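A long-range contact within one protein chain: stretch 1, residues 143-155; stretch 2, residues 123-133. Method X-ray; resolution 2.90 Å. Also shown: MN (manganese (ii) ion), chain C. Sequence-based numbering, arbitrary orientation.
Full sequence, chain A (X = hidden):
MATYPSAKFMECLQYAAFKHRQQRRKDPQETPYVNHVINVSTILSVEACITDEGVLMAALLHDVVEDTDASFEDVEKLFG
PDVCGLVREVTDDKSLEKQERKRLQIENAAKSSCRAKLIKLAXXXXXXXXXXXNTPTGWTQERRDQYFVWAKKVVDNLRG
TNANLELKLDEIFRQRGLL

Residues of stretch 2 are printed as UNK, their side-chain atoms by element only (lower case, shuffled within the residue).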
# COMPACT_ATOMS: atom_id res chain seq x y z
N ARG A 143 -24.37 5.88 -18.11
CA ARG A 143 -23.98 6.18 -16.73
C ARG A 143 -22.47 6.36 -16.64
O ARG A 143 -21.98 7.15 -15.83
CB ARG A 143 -24.43 5.04 -15.81
CG ARG A 143 -25.94 4.91 -15.64
CD ARG A 143 -26.53 6.05 -14.79
NE ARG A 143 -28.00 5.99 -14.73
CZ ARG A 143 -28.76 6.79 -13.99
NH1 ARG A 143 -28.20 7.73 -13.22
NH2 ARG A 143 -30.08 6.67 -14.01
N ARG A 144 -21.75 5.62 -17.47
CA ARG A 144 -20.29 5.68 -17.54
C ARG A 144 -19.91 7.07 -18.06
O ARG A 144 -18.83 7.59 -17.76
CB ARG A 144 -19.74 4.61 -18.50
CG ARG A 144 -18.21 4.55 -18.60
CD ARG A 144 -17.73 3.55 -19.65
NE ARG A 144 -17.96 4.01 -21.02
CZ ARG A 144 -17.32 5.02 -21.60
NH1 ARG A 144 -16.40 5.69 -20.92
NH2 ARG A 144 -17.60 5.37 -22.85
N ASP A 145 -20.79 7.66 -18.84
CA ASP A 145 -20.53 8.98 -19.38
C ASP A 145 -20.87 10.03 -18.34
O ASP A 145 -20.12 10.98 -18.15
CB ASP A 145 -21.32 9.21 -20.67
CG ASP A 145 -20.72 8.47 -21.86
OD1 ASP A 145 -19.55 8.73 -22.19
OD2 ASP A 145 -21.43 7.64 -22.46
N GLN A 146 -22.01 9.85 -17.67
CA GLN A 146 -22.48 10.79 -16.65
C GLN A 146 -21.43 11.07 -15.58
O GLN A 146 -21.38 12.18 -15.05
CB GLN A 146 -23.76 10.26 -16.00
CG GLN A 146 -24.93 10.12 -16.96
CD GLN A 146 -26.29 9.96 -16.27
OE1 GLN A 146 -26.49 9.06 -15.45
NE2 GLN A 146 -27.23 10.84 -16.61
N TYR A 147 -20.61 10.08 -15.26
CA TYR A 147 -19.57 10.25 -14.25
C TYR A 147 -18.58 11.32 -14.68
O TYR A 147 -18.17 12.15 -13.87
CB TYR A 147 -18.81 8.94 -14.01
CG TYR A 147 -17.91 8.98 -12.79
CD1 TYR A 147 -18.34 8.51 -11.56
CD2 TYR A 147 -16.62 9.51 -12.87
CE1 TYR A 147 -17.51 8.56 -10.43
CE2 TYR A 147 -15.78 9.56 -11.75
CZ TYR A 147 -16.24 9.09 -10.53
OH TYR A 147 -15.42 9.13 -9.42
N PHE A 148 -18.19 11.29 -15.95
CA PHE A 148 -17.26 12.26 -16.52
C PHE A 148 -17.80 13.69 -16.41
O PHE A 148 -17.04 14.62 -16.10
CB PHE A 148 -16.97 11.97 -18.00
CG PHE A 148 -16.07 10.79 -18.23
CD1 PHE A 148 -16.59 9.56 -18.63
CD2 PHE A 148 -14.70 10.90 -18.01
CE1 PHE A 148 -15.75 8.46 -18.80
CE2 PHE A 148 -13.86 9.81 -18.18
CZ PHE A 148 -14.39 8.59 -18.57
N VAL A 149 -19.09 13.84 -16.69
CA VAL A 149 -19.76 15.13 -16.63
C VAL A 149 -19.69 15.67 -15.22
O VAL A 149 -19.23 16.80 -14.99
CB VAL A 149 -21.26 15.03 -17.03
CG1 VAL A 149 -21.93 16.39 -16.89
CG2 VAL A 149 -21.39 14.53 -18.46
N TRP A 150 -20.17 14.87 -14.27
CA TRP A 150 -20.18 15.22 -12.85
C TRP A 150 -18.75 15.51 -12.39
O TRP A 150 -18.50 16.52 -11.73
CB TRP A 150 -20.79 14.08 -12.02
CG TRP A 150 -20.49 14.15 -10.54
CD1 TRP A 150 -20.92 15.10 -9.65
CD2 TRP A 150 -19.66 13.26 -9.80
NE1 TRP A 150 -20.40 14.86 -8.41
CE2 TRP A 150 -19.62 13.73 -8.47
CE3 TRP A 150 -18.93 12.11 -10.13
CZ2 TRP A 150 -18.89 13.09 -7.46
CZ3 TRP A 150 -18.20 11.47 -9.13
CH2 TRP A 150 -18.19 11.96 -7.81
N ALA A 151 -17.82 14.63 -12.75
CA ALA A 151 -16.42 14.81 -12.40
C ALA A 151 -15.98 16.22 -12.79
O ALA A 151 -15.35 16.93 -12.01
CB ALA A 151 -15.57 13.78 -13.13
N LYS A 152 -16.32 16.61 -14.02
CA LYS A 152 -15.94 17.93 -14.50
C LYS A 152 -16.57 19.04 -13.68
O LYS A 152 -15.90 20.02 -13.34
CB LYS A 152 -16.32 18.09 -15.98
CG LYS A 152 -15.50 19.20 -16.64
CD LYS A 152 -15.88 19.48 -18.08
CE LYS A 152 -14.91 20.47 -18.69
NZ LYS A 152 -14.75 21.70 -17.85
N LYS A 153 -17.86 18.90 -13.37
CA LYS A 153 -18.56 19.91 -12.57
C LYS A 153 -17.87 20.10 -11.22
O LYS A 153 -17.70 21.23 -10.76
CB LYS A 153 -20.03 19.52 -12.37
CG LYS A 153 -20.91 19.56 -13.62
CD LYS A 153 -22.30 19.02 -13.30
CE LYS A 153 -23.03 18.39 -14.50
NZ LYS A 153 -23.76 19.36 -15.38
N VAL A 154 -17.46 19.01 -10.59
CA VAL A 154 -16.77 19.09 -9.31
C VAL A 154 -15.38 19.69 -9.50
O VAL A 154 -15.02 20.69 -8.88
CB VAL A 154 -16.59 17.71 -8.66
CG1 VAL A 154 -15.76 17.86 -7.39
CG2 VAL A 154 -17.95 17.09 -8.34
N VAL A 155 -14.59 19.06 -10.38
CA VAL A 155 -13.23 19.50 -10.68
C VAL A 155 -13.21 20.94 -11.14
O VAL A 155 -12.23 21.65 -10.91
CB VAL A 155 -12.56 18.61 -11.77
CG1 VAL A 155 -11.19 19.16 -12.13
CG2 VAL A 155 -12.42 17.19 -11.27
N UNK A 123 -7.98 12.35 -6.25
CA UNK A 123 -9.01 11.32 -6.07
C UNK A 123 -9.78 11.19 -7.37
O UNK A 123 -10.05 10.08 -7.85
o UNK A 123 -11.74 10.98 -3.60
c UNK A 123 -9.96 11.77 -4.95
o UNK A 123 -10.87 9.52 -4.95
c UNK A 123 -10.92 10.67 -4.48
N UNK A 124 -10.12 12.34 -7.93
CA UNK A 124 -10.84 12.36 -9.20
C UNK A 124 -9.92 11.86 -10.31
O UNK A 124 -10.28 10.92 -11.02
c UNK A 124 -13.69 13.43 -8.64
n UNK A 124 -14.07 14.04 -6.28
c UNK A 124 -12.42 14.29 -8.59
c UNK A 124 -11.32 13.78 -9.52
c UNK A 124 -14.70 13.95 -7.64
N UNK A 125 -8.75 12.46 -10.46
CA UNK A 125 -7.83 12.03 -11.51
C UNK A 125 -7.71 10.51 -11.57
O UNK A 125 -7.95 9.92 -12.62
c UNK A 125 -5.40 12.36 -12.40
c UNK A 125 -4.17 13.22 -12.11
c UNK A 125 -5.94 12.65 -13.78
c UNK A 125 -6.44 12.64 -11.31
N UNK A 126 -7.36 9.89 -10.45
CA UNK A 126 -7.21 8.44 -10.41
C UNK A 126 -8.47 7.73 -10.92
O UNK A 126 -8.41 6.95 -11.87
c UNK A 126 -6.77 6.44 -8.92
c UNK A 126 -6.89 7.96 -9.00
o UNK A 126 -7.58 5.81 -8.22
o UNK A 126 -5.86 5.87 -9.58
N UNK A 127 -9.60 7.99 -10.29
CA UNK A 127 -10.84 7.35 -10.71
C UNK A 127 -11.08 7.51 -12.20
O UNK A 127 -11.32 6.53 -12.89
n UNK A 127 -11.57 6.26 -8.22
o UNK A 127 -12.44 8.24 -7.60
c UNK A 127 -12.03 7.49 -8.48
c UNK A 127 -12.02 7.92 -9.93
N UNK A 128 -10.99 8.74 -12.69
CA UNK A 128 -11.21 8.98 -14.10
C UNK A 128 -10.31 8.11 -14.96
O UNK A 128 -10.78 7.43 -15.87
c UNK A 128 -11.82 12.77 -14.59
c UNK A 128 -13.42 10.87 -14.45
c UNK A 128 -10.95 10.45 -14.44
c UNK A 128 -12.07 11.40 -13.99
N UNK A 129 -9.02 8.14 -14.66
CA UNK A 129 -8.07 7.33 -15.38
C UNK A 129 -8.57 5.91 -15.51
O UNK A 129 -8.36 5.26 -16.53
n UNK A 129 -1.94 10.94 -14.13
c UNK A 129 -2.82 10.08 -13.64
n UNK A 129 -3.82 9.66 -14.40
c UNK A 129 -6.00 8.64 -14.86
c UNK A 129 -6.74 7.35 -14.66
n UNK A 129 -2.69 9.60 -12.41
c UNK A 129 -4.81 8.70 -13.95
N UNK A 130 -9.25 5.42 -14.47
CA UNK A 130 -9.79 4.07 -14.47
C UNK A 130 -11.07 3.90 -15.28
O UNK A 130 -11.39 2.79 -15.69
c UNK A 130 -8.92 2.80 -12.47
o UNK A 130 -9.19 1.65 -12.06
o UNK A 130 -7.77 3.29 -12.44
c UNK A 130 -10.05 3.61 -13.04
N UNK A 131 -11.78 4.99 -15.52
CA UNK A 131 -13.04 4.95 -16.25
C UNK A 131 -12.87 4.94 -17.77
O UNK A 131 -13.81 4.62 -18.52
c UNK A 131 -15.35 4.91 -14.23
c UNK A 131 -16.14 7.04 -15.25
c UNK A 131 -13.92 6.13 -15.85
c UNK A 131 -15.36 5.77 -15.47
N UNK A 132 -11.68 5.29 -18.23
CA UNK A 132 -11.39 5.31 -19.66
C UNK A 132 -11.08 3.89 -20.12
O UNK A 132 -11.62 3.41 -21.11
o UNK A 132 -9.31 9.26 -20.80
c UNK A 132 -9.25 8.61 -19.75
n UNK A 132 -8.23 8.71 -18.92
c UNK A 132 -10.21 6.25 -19.94
c UNK A 132 -10.36 7.65 -19.34
N UNK A 133 -10.22 3.21 -19.37
CA UNK A 133 -9.81 1.84 -19.67
C UNK A 133 -10.91 0.79 -19.45
O UNK A 133 -11.43 0.20 -20.41
c UNK A 133 -8.56 1.46 -18.84
c UNK A 133 -8.77 1.85 -17.38
c UNK A 133 -7.34 2.17 -19.38
MN MN C . -11.42 7.63 -3.70

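Position 123 has two side-chain carbons, the second carrying two oxygens. One oxygen sits close to the ion MN. A short carboxylate fits: Asp123, whose OD1 binds the manganese MN at 2.3 Å. It does not touch stretch 1.

Position 124 has four carbons in a row ending in nitrogen. The chain runs past Trp150, Val154 and Val155. This is Lys124. Its CE lies 4.0 Å from Trp150 CH2 and 4.1 Å from Val154 CG1, and its CG lies 3.9 Å from Val155 CG2. The closest approaches are from side-chain carbons; NZ is hydrogen-bonded elsewhere in the structure.

Position 125 has four carbons, forked at the second, and points away from stretch 1. It is Leu125.

Position 126 has two carbons, the second carrying two oxygens, and makes no contact with stretch 1. It is Asp126.

Position 127 has two carbons, the second carrying one oxygen and one nitrogen. It points toward stretch 1, near the Tyr147 hydroxyl. The amide identifies Asn127. Its amide orientation in the model is doubtful, so no bond to Tyr147 is assigned.

Position 128 has four carbons, forked at the second. One terminal carbon reaches three residues of stretch 1. This is Leu128. Its CD2 lies 3.8 Å from Tyr147 CD2, 3.8 Å from Phe148 CD2 and 3.9 Å from Ala151 CB. It meets the Tyr147 ring at the edge.

Position 129 has three carbons, a nitrogen, then a carbon carrying two more nitrogens. This guanidinium belongs to Arg129, which points away.

Position 130 has two carbons, the second carrying two oxygens, and lies out of reach. It is Asp130.

Position 131 has four carbons, forked at the second, packed against Tyr147 and Phe148. It is Leu131. Its CD2 is 3.5 Å from Tyr147 CD2 and sits over one face of the Phe148 ring, a CH-pi contact 4.2 Å from the centroid. Its CB is 3.7 Å from Phe148 CZ.

Position 132 has three carbons, the third carrying one oxygen and one nitrogen. Its carbon chain comes near the Phe148 ring. It is Gln132. Its CG lies at the edge of the Phe148 ring, 4.2 Å from CZ.

Position 133 has one carbon carrying two more and makes no contact with stretch 1. It is Val133.

The two helices run nearly antiparallel, at 153°, with axes 10.8 Å apart at closest approach. The CA atoms of Lys124, Leu128 and Leu131 lie nearest those of Ala151, Phe148 and Arg144. No hydrogen bond crosses. Apolar packing holds the contact, burying 560 Å² in total.

Stretch 2, residues 123-133: DKLDNLRDLQV
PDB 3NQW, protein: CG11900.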